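Local atomic coordinates of aminoacyl-histidine dipeptidase (Vibrio alginolyticus, PDB entry 3MRU), a protein that probably hydrolyses dipeptides, including Xaa-His dipeptides such as carnosine, as a metal-dependent peptidase of the M20 family with zinc or cobalt as cofactor. Residues F60-P64 with V130-K134; R249-F253 with F324-L328; R369-D373 with Y400-P405. All coordinates share one frame; numbering follows the deposited sequence.

How the contacts relate
The three contacts follow one another along the chain without overlap. Contacts 1 and 2 lie on opposite sides of the chain's centre, about 61 Å apart between centres, and contact 3 falls between them, its centre about 31 Å from that of contact 1 and about 32 Å from that of contact 2. Contact 1 joins a helix to the six-stranded mixed sheet whose strand 75-80 ends in the zinc ligand H80. Contacts 2 and 3 both reach a second, large branched sheet. Contact 1 thus belongs to the metal-bearing part of the fold and contact 2 to the far end of the molecule, while contact 3, between them, lies nearest the zinc site.

Contact 1 (F60-P64 with V130-K134); sequences FIKKP and VLASK
I61 and K63 of strand 59-63 meet the C-terminal end of helix 124-132, one of the helices lying against the six-stranded mixed sheet of the M20 peptidase domain. Both residues direct their CB atoms to the helix, and they divide the contact into an apolar inner part and a polar outer one.

The inner part is tightly packed. The L131 and I61 side chains cross obliquely, both L131 methyls meeting I61 CG2, with L131 CD1 at 3.6 Å and L131 CD2 at 3.8 Å from it. With I61 CG2 anti to its own backbone N, this short branch makes the closest approach, while I61 also touches I40 and A44 of helix 36-46. L131 CD2 reaches further along the strand to K63 CB, at 3.8 Å, and L131 rests on V143 of the neighbouring strand 141-146 as well. V130, on another side of the helix, packs against W476, M479 and L483 of helix 469-485.

Toward solvent the contact thins out. K62 points away from the helix between I61 and K63, K134 turns away from the strand, and both are exposed. Here a single long side chain makes the connection. With CG anti to the backbone N (chi1 175°) and the rest of the chain extended, the K63 ammonium group reaches the point where the helix stops. Two helix-end carbonyls face it there, and the negative end of the helix dipole would probably favour a cation at this place: V130 O is a weak partner, and L131 O, 2.9 Å from K63 NZ, is approached from above its carbonyl plane. A third carbonyl comes from S133, the residue just after the helix, and differs in geometry, for K63 NZ lies 3.1 Å from S133 O and in the carbonyl plane of S133.

Contact 2 (R249-F253 with F324-L328); sequences RLVEF and FIAAL
A helix-on-sheet core beside a classic beta bulge is the setting of this contact, in which helix 318-330 crosses strand 249-255 of the large branched sheet; the local axes make an angle of 76°. V251 and E252 both face T269 in the bulge, and L250 and F253, which flank it, both turn their CB atoms to the helix. L250 CD2 meets I325 CD1 tip to tip at 3.6 Å and also borders F324 CD2 at 4.1 Å. F253 holds CG anti to the backbone N (chi1 -156°), which carries its ring out toward the helix. The F253 and F324 rings are steeply inclined, their planes 84° apart and their centroids separated by 5.5 Å. F324 offers its edge, with F253 CD1 lying in the plane of the F324 ring, 3.4 Å from F324 CE2. One helical turn further on, L328 CD2 comes to F253 CZ from the opposite direction at 3.3 Å. Outside the two segments, F324 meets F194 edge-to-face, while F253 and L328 both touch I355 of strand 346-358. With methyl groups and aromatic carbons alone meeting across it, the contact depends on shape and the hydrophobic effect, consistent with the burial of L250, F253, F324 and L328.

Contact 3 (R369-D373 with Y400-P405); sequences RSLID and YPGWKP
G402 N is gripped by the carboxylate of D373: D373 OD1 accepts at 2.8 Å through its syn lone pair, and D373 OD2 adds a weak, longer bond to the same G402 N. The contact lies at one end of a split beta-alpha-beta unit, in which strand 361-370, helix 373-389 and strand 393-400 follow in sequence and strand 181-199 pairs antiparallel with both outer strands. Segment 369-373 leads from the first strand into the helix, with I372 at the N-cap position, and segment 400-405 is where the chain leaves the second. D373, in the first turn, holds CG beside its own backbone N (chi1 -63°), which leaves the carboxylate turned to the other chain segment.

Glycine allows a close approach here, the CA atoms of L371 and G402 being 4.9 Å apart. The corner is braced within its own segment, since S370 OG donates to I372 O at 2.6 Å; T348 OG1 is a further partner of S370 OG. P401 lies beside the same carboxylate, with P401 CB 3.9 Å from D373 OD2.

Further along, W403 turns its CB away from segment 369-373, and its indole packs on Y181, C184 and C438, about 9 Å from the side chain of the zinc ligand D173. At the other end the R369 chain comes obliquely to the hydroxyl end of Y400, R369 NH1 lying 3.5 Å from Y400 OH, with the guanidinium and ring planes 67° apart; R369 NE bonds to S220 OG.

Apolar contacts complete the joint. L371 crosses P405 at about a right angle, L371 CD1 standing 3.9 Å from P405 CD. The bend at chi3 (61°) folds K404 CE back to 3.5 Å from I372 CD1.

Contact 1 (F60-P64 with V130-K134)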
loop_
_atom_site.group_PDB
_atom_site.type_symbol
_atom_site.label_atom_id
_atom_site.label_comp_id
_atom_site.label_asym_id
_atom_site.label_seq_id
_atom_site.Cartn_x
_atom_site.Cartn_y
_atom_site.Cartn_z
ATOM N N PHE A 60 -14.008 -2.199 21.174
ATOM C CA PHE A 60 -14.655 -0.883 21.153
ATOM C C PHE A 60 -14.834 -0.438 22.594
ATOM O O PHE A 60 -15.346 -1.198 23.415
ATOM C CB PHE A 60 -16.034 -0.964 20.492
ATOM C CG PHE A 60 -16.024 -1.573 19.122
ATOM C CD1 PHE A 60 -15.638 -2.895 18.924
ATOM C CD2 PHE A 60 -16.438 -0.834 18.033
ATOM C CE1 PHE A 60 -15.629 -3.447 17.670
ATOM C CE2 PHE A 60 -16.446 -1.386 16.773
ATOM C CZ PHE A 60 -16.037 -2.691 16.595
ATOM N N ILE A 61 -14.427 0.780 22.913
ATOM C CA ILE A 61 -14.447 1.208 24.296
ATOM C C ILE A 61 -15.004 2.614 24.373
ATOM O O ILE A 61 -14.486 3.536 23.731
ATOM C CB ILE A 61 -13.036 1.133 24.903
ATOM C CG1 ILE A 61 -12.602 -0.316 25.052
ATOM C CG2 ILE A 61 -12.981 1.834 26.249
ATOM C CD1 ILE A 61 -11.101 -0.523 25.258
ATOM N N LYS A 62 -16.064 2.773 25.157
ATOM C CA LYS A 62 -16.780 4.035 25.175
ATOM C C LYS A 62 -16.502 4.876 26.418
ATOM O O LYS A 62 -16.711 4.444 27.554
ATOM C CB LYS A 62 -18.289 3.806 24.974
ATOM C CG LYS A 62 -18.974 4.951 24.220
ATOM C CD LYS A 62 -20.501 4.828 24.167
ATOM C CE LYS A 62 -21.123 6.203 23.818
ATOM N NZ LYS A 62 -22.626 6.228 23.733
ATOM N N LYS A 63 -16.020 6.087 26.187
ATOM C CA LYS A 63 -15.854 7.037 27.261
ATOM C C LYS A 63 -16.651 8.297 26.976
ATOM O O LYS A 63 -16.465 8.920 25.930
ATOM C CB LYS A 63 -14.389 7.385 27.455
ATOM C CG LYS A 63 -14.151 8.464 28.501
ATOM C CD LYS A 63 -12.681 8.576 28.778
ATOM C CE LYS A 63 -12.380 9.622 29.793
ATOM N NZ LYS A 63 -10.942 9.940 29.684
ATOM N N PRO A 64 -17.541 8.675 27.917
ATOM C CA PRO A 64 -18.357 9.878 27.792
ATOM C C PRO A 64 -17.509 11.132 27.930
ATOM O O PRO A 64 -16.437 11.096 28.540
ATOM C CB PRO A 64 -19.323 9.766 28.969
ATOM C CG PRO A 64 -18.578 8.976 29.979
ATOM C CD PRO A 64 -17.819 7.963 29.183
ATOM N N VAL A 130 -5.333 8.256 26.492
ATOM C CA VAL A 130 -6.522 9.137 26.466
ATOM C C VAL A 130 -7.683 8.567 27.293
ATOM O O VAL A 130 -8.319 9.290 28.055
ATOM C CB VAL A 130 -7.014 9.464 25.003
ATOM C CG1 VAL A 130 -8.389 10.133 25.010
ATOM C CG2 VAL A 130 -5.994 10.333 24.254
ATOM N N LEU A 131 -7.959 7.280 27.154
ATOM C CA LEU A 131 -9.013 6.680 27.949
ATOM C C LEU A 131 -8.766 6.878 29.449
ATOM O O LEU A 131 -9.666 7.323 30.159
ATOM C CB LEU A 131 -9.160 5.198 27.615
ATOM C CG LEU A 131 -9.936 4.849 26.341
ATOM C CD1 LEU A 131 -9.770 3.362 26.014
ATOM C CD2 LEU A 131 -11.415 5.243 26.471
ATOM N N ALA A 132 -7.550 6.570 29.911
ATOM C CA ALA A 132 -7.168 6.722 31.313
ATOM C C ALA A 132 -7.029 8.176 31.759
ATOM O O ALA A 132 -7.323 8.493 32.907
ATOM C CB ALA A 132 -5.904 5.966 31.605
ATOM N N SER A 133 -6.595 9.058 30.864
ATOM C CA SER A 133 -6.383 10.479 31.187
ATOM C C SER A 133 -7.548 11.150 31.915
ATOM O O SER A 133 -8.707 10.991 31.521
ATOM C CB SER A 133 -6.077 11.276 29.926
ATOM O OG SER A 133 -5.807 12.620 30.264
ATOM N N LYS A 134 -7.240 11.912 32.966
ATOM C CA LYS A 134 -8.285 12.632 33.730
ATOM C C LYS A 134 -8.444 14.117 33.360
ATOM O O LYS A 134 -9.425 14.761 33.745
ATOM C CB LYS A 134 -8.147 12.369 35.236
ATOM C CG LYS A 134 -8.793 11.055 35.659
ATOM C CD LYS A 134 -8.266 10.595 37.031
ATOM C CE LYS A 134 -8.729 9.181 37.343
ATOM N NZ LYS A 134 -10.228 9.116 37.431
#

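Contact 2 (R249-F253 with F324-L328)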
loop_
_atom_site.group_PDB
_atom_site.type_symbol
_atom_site.label_atom_id
_atom_site.label_comp_id
_atom_site.label_asym_id
_atom_site.label_seq_id
_atom_site.Cartn_x
_atom_site.Cartn_y
_atom_site.Cartn_z
ATOM N N ARG A 249 7.983 -14.198 -35.821
ATOM C CA ARG A 249 7.050 -15.071 -35.145
ATOM C C ARG A 249 7.470 -15.189 -33.704
ATOM O O ARG A 249 8.652 -15.122 -33.374
ATOM C CB ARG A 249 7.094 -16.431 -35.798
ATOM C CG ARG A 249 6.968 -16.380 -37.301
ATOM C CD ARG A 249 5.504 -16.268 -37.733
ATOM N NE ARG A 249 4.651 -17.284 -37.095
ATOM C CZ ARG A 249 4.667 -18.590 -37.394
ATOM N NH1 ARG A 249 5.500 -19.061 -38.321
ATOM N NH2 ARG A 249 3.858 -19.434 -36.754
ATOM N N LEU A 250 6.487 -15.386 -32.843
ATOM C CA LEU A 250 6.674 -15.219 -31.420
ATOM C C LEU A 250 6.717 -16.532 -30.662
ATOM O O LEU A 250 5.813 -17.364 -30.772
ATOM C CB LEU A 250 5.520 -14.381 -30.893
ATOM C CG LEU A 250 5.272 -14.106 -29.422
ATOM C CD1 LEU A 250 6.249 -13.085 -28.908
ATOM C CD2 LEU A 250 3.864 -13.581 -29.306
ATOM N N VAL A 251 7.781 -16.733 -29.902
ATOM C CA VAL A 251 7.851 -17.914 -29.042
ATOM C C VAL A 251 7.629 -17.660 -27.542
ATOM O O VAL A 251 6.860 -18.352 -26.886
ATOM C CB VAL A 251 9.157 -18.793 -29.325
ATOM C CG1 VAL A 251 10.267 -17.993 -29.993
ATOM C CG2 VAL A 251 9.666 -19.496 -28.070
ATOM N N GLU A 252 8.278 -16.622 -27.036
ATOM C CA GLU A 252 8.373 -16.378 -25.607
ATOM C C GLU A 252 8.187 -14.872 -25.283
ATOM O O GLU A 252 8.672 -14.010 -26.018
ATOM C CB GLU A 252 9.733 -16.892 -25.097
ATOM C CG GLU A 252 10.022 -16.697 -23.619
ATOM C CD GLU A 252 9.354 -17.732 -22.752
ATOM O OE1 GLU A 252 9.955 -18.110 -21.716
ATOM O OE2 GLU A 252 8.231 -18.168 -23.104
ATOM N N PHE A 253 7.492 -14.583 -24.182
ATOM C CA PHE A 253 7.273 -13.223 -23.686
ATOM C C PHE A 253 7.234 -13.287 -22.144
ATOM O O PHE A 253 6.275 -13.786 -21.547
ATOM C CB PHE A 253 5.949 -12.651 -24.251
ATOM C CG PHE A 253 5.871 -11.122 -24.295
ATOM C CD1 PHE A 253 5.244 -10.489 -25.366
ATOM C CD2 PHE A 253 6.400 -10.328 -23.274
ATOM C CE1 PHE A 253 5.153 -9.097 -25.423
ATOM C CE2 PHE A 253 6.317 -8.942 -23.331
ATOM C CZ PHE A 253 5.692 -8.330 -24.408
ATOM N N PHE A 324 -2.991 -11.332 -29.114
ATOM C CA PHE A 324 -2.273 -11.046 -27.893
ATOM C C PHE A 324 -1.557 -9.705 -28.035
ATOM O O PHE A 324 -1.633 -8.850 -27.144
ATOM C CB PHE A 324 -1.284 -12.171 -27.556
ATOM C CG PHE A 324 -0.245 -11.784 -26.540
ATOM C CD1 PHE A 324 -0.603 -11.418 -25.264
ATOM C CD2 PHE A 324 1.101 -11.768 -26.877
ATOM C CE1 PHE A 324 0.372 -11.063 -24.345
ATOM C CE2 PHE A 324 2.080 -11.419 -25.962
ATOM C CZ PHE A 324 1.727 -11.070 -24.701
ATOM N N ILE A 325 -0.864 -9.519 -29.152
ATOM C CA ILE A 325 -0.114 -8.279 -29.324
ATOM C C ILE A 325 -1.023 -7.031 -29.406
ATOM O O ILE A 325 -0.756 -6.033 -28.711
ATOM C CB ILE A 325 0.883 -8.337 -30.486
ATOM C CG1 ILE A 325 2.238 -8.816 -29.980
ATOM C CG2 ILE A 325 1.066 -6.961 -31.109
ATOM C CD1 ILE A 325 2.318 -10.309 -29.675
ATOM N N ALA A 326 -2.085 -7.084 -30.218
ATOM C CA ALA A 326 -3.052 -5.982 -30.236
ATOM C C ALA A 326 -3.549 -5.678 -28.818
ATOM O O ALA A 326 -3.646 -4.514 -28.407
ATOM C CB ALA A 326 -4.206 -6.293 -31.155
ATOM N N ALA A 327 -3.828 -6.748 -28.074
ATOM C CA ALA A 327 -4.345 -6.648 -26.727
ATOM C C ALA A 327 -3.313 -5.915 -25.898
ATOM O O ALA A 327 -3.575 -4.811 -25.419
ATOM C CB ALA A 327 -4.639 -8.021 -26.154
ATOM N N LEU A 328 -2.126 -6.492 -25.775
ATOM C CA LEU A 328 -1.081 -5.865 -24.996
ATOM C C LEU A 328 -0.918 -4.382 -25.369
ATOM O O LEU A 328 -0.844 -3.523 -24.491
ATOM C CB LEU A 328 0.226 -6.625 -25.171
ATOM C CG LEU A 328 1.422 -6.064 -24.403
ATOM C CD1 LEU A 328 1.043 -5.762 -22.930
ATOM C CD2 LEU A 328 2.649 -6.979 -24.522
#

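Contact 3 (R369-D373 with Y400-P405)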
loop_
_atom_site.group_PDB
_atom_site.type_symbol
_atom_site.label_atom_id
_atom_site.label_comp_id
_atom_site.label_asym_id
_atom_site.label_seq_id
_atom_site.Cartn_x
_atom_site.Cartn_y
_atom_site.Cartn_z
ATOM N N ARG A 369 -5.332 0.642 -9.450
ATOM C CA ARG A 369 -5.454 1.415 -8.227
ATOM C C ARG A 369 -6.352 2.601 -8.478
ATOM O O ARG A 369 -6.423 3.102 -9.610
ATOM C CB ARG A 369 -4.111 1.942 -7.827
ATOM C CG ARG A 369 -3.181 0.911 -7.396
ATOM C CD ARG A 369 -1.868 1.583 -7.172
ATOM N NE ARG A 369 -0.819 0.638 -6.819
ATOM C CZ ARG A 369 -0.826 -0.103 -5.722
ATOM N NH1 ARG A 369 -1.852 -0.035 -4.882
ATOM N NH2 ARG A 369 0.174 -0.933 -5.488
ATOM N N SER A 370 -7.024 3.057 -7.421
ATOM C CA SER A 370 -7.877 4.231 -7.497
ATOM C C SER A 370 -8.319 4.714 -6.115
ATOM O O SER A 370 -8.468 3.917 -5.190
ATOM C CB SER A 370 -9.047 3.983 -8.445
ATOM O OG SER A 370 -9.848 5.144 -8.493
ATOM N N LEU A 371 -8.567 6.023 -6.014
ATOM C CA LEU A 371 -9.100 6.639 -4.807
ATOM C C LEU A 371 -10.606 6.541 -4.927
ATOM O O LEU A 371 -11.277 6.084 -4.000
ATOM C CB LEU A 371 -8.694 8.098 -4.679
ATOM C CG LEU A 371 -7.282 8.537 -5.056
ATOM C CD1 LEU A 371 -7.195 10.041 -4.970
ATOM C CD2 LEU A 371 -6.255 7.922 -4.137
ATOM N N ILE A 372 -11.152 6.961 -6.066
ATOM C CA ILE A 372 -12.584 6.730 -6.285
ATOM C C ILE A 372 -12.802 5.278 -6.749
ATOM O O ILE A 372 -12.281 4.849 -7.781
ATOM C CB ILE A 372 -13.269 7.771 -7.236
ATOM C CG1 ILE A 372 -13.024 9.209 -6.745
ATOM C CG2 ILE A 372 -14.786 7.479 -7.344
ATOM C CD1 ILE A 372 -13.652 9.608 -5.401
ATOM N N ASP A 373 -13.554 4.518 -5.966
ATOM C CA ASP A 373 -13.791 3.128 -6.296
ATOM C C ASP A 373 -14.637 3.016 -7.552
ATOM O O ASP A 373 -14.630 1.985 -8.240
ATOM C CB ASP A 373 -14.445 2.410 -5.122
ATOM C CG ASP A 373 -13.543 2.380 -3.879
ATOM O OD1 ASP A 373 -12.288 2.404 -4.044
ATOM O OD2 ASP A 373 -14.089 2.340 -2.742
ATOM N N TYR A 400 -10.018 -4.276 -2.839
ATOM C CA TYR A 400 -10.122 -3.550 -1.565
ATOM C C TYR A 400 -10.448 -2.060 -1.753
ATOM O O TYR A 400 -9.912 -1.399 -2.645
ATOM C CB TYR A 400 -8.852 -3.721 -0.731
ATOM C CG TYR A 400 -7.568 -3.348 -1.445
ATOM C CD1 TYR A 400 -6.993 -2.081 -1.275
ATOM C CD2 TYR A 400 -6.921 -4.260 -2.287
ATOM C CE1 TYR A 400 -5.819 -1.728 -1.924
ATOM C CE2 TYR A 400 -5.735 -3.916 -2.936
ATOM C CZ TYR A 400 -5.197 -2.647 -2.744
ATOM O OH TYR A 400 -4.038 -2.297 -3.372
ATOM N N PRO A 401 -11.318 -1.524 -0.894
ATOM C CA PRO A 401 -11.824 -0.162 -1.044
ATOM C C PRO A 401 -10.775 0.927 -0.892
ATOM O O PRO A 401 -9.782 0.753 -0.197
ATOM C CB PRO A 401 -12.852 -0.046 0.083
ATOM C CG PRO A 401 -12.465 -1.100 1.058
ATOM C CD PRO A 401 -11.889 -2.208 0.278
ATOM N N GLY A 402 -11.014 2.044 -1.569
ATOM C CA GLY A 402 -10.162 3.219 -1.473
ATOM C C GLY A 402 -10.816 4.241 -0.572
ATOM O O GLY A 402 -11.948 4.039 -0.124
ATOM N N TRP A 403 -10.103 5.338 -0.322
ATOM C CA TRP A 403 -10.546 6.395 0.572
ATOM C C TRP A 403 -10.496 7.746 -0.163
ATOM O O TRP A 403 -9.411 8.325 -0.330
ATOM C CB TRP A 403 -9.649 6.368 1.818
ATOM C CG TRP A 403 -9.775 7.509 2.809
ATOM C CD1 TRP A 403 -10.870 8.315 3.041
ATOM C CD2 TRP A 403 -8.771 7.931 3.740
ATOM N NE1 TRP A 403 -10.584 9.229 4.024
ATOM C CE2 TRP A 403 -9.310 9.012 4.480
ATOM C CE3 TRP A 403 -7.459 7.504 4.015
ATOM C CZ2 TRP A 403 -8.586 9.670 5.478
ATOM C CZ3 TRP A 403 -6.737 8.160 4.996
ATOM C CH2 TRP A 403 -7.307 9.231 5.722
ATOM N N LYS A 404 -11.658 8.248 -0.603
ATOM C CA LYS A 404 -11.675 9.478 -1.395
ATOM C C LYS A 404 -11.419 10.720 -0.552
ATOM O O LYS A 404 -12.083 10.930 0.457
ATOM C CB LYS A 404 -12.951 9.598 -2.264
ATOM C CG LYS A 404 -14.189 10.310 -1.658
ATOM C CD LYS A 404 -15.427 10.196 -2.565
ATOM C CE LYS A 404 -15.807 8.722 -2.753
ATOM N NZ LYS A 404 -17.164 8.486 -3.339
ATOM N N PRO A 405 -10.440 11.539 -0.953
ATOM C CA PRO A 405 -10.138 12.758 -0.210
ATOM C C PRO A 405 -11.150 13.901 -0.421
ATOM O O PRO A 405 -11.352 14.376 -1.536
ATOM C CB PRO A 405 -8.744 13.142 -0.725
ATOM C CG PRO A 405 -8.666 12.576 -2.091
ATOM C CD PRO A 405 -9.557 11.359 -2.117
#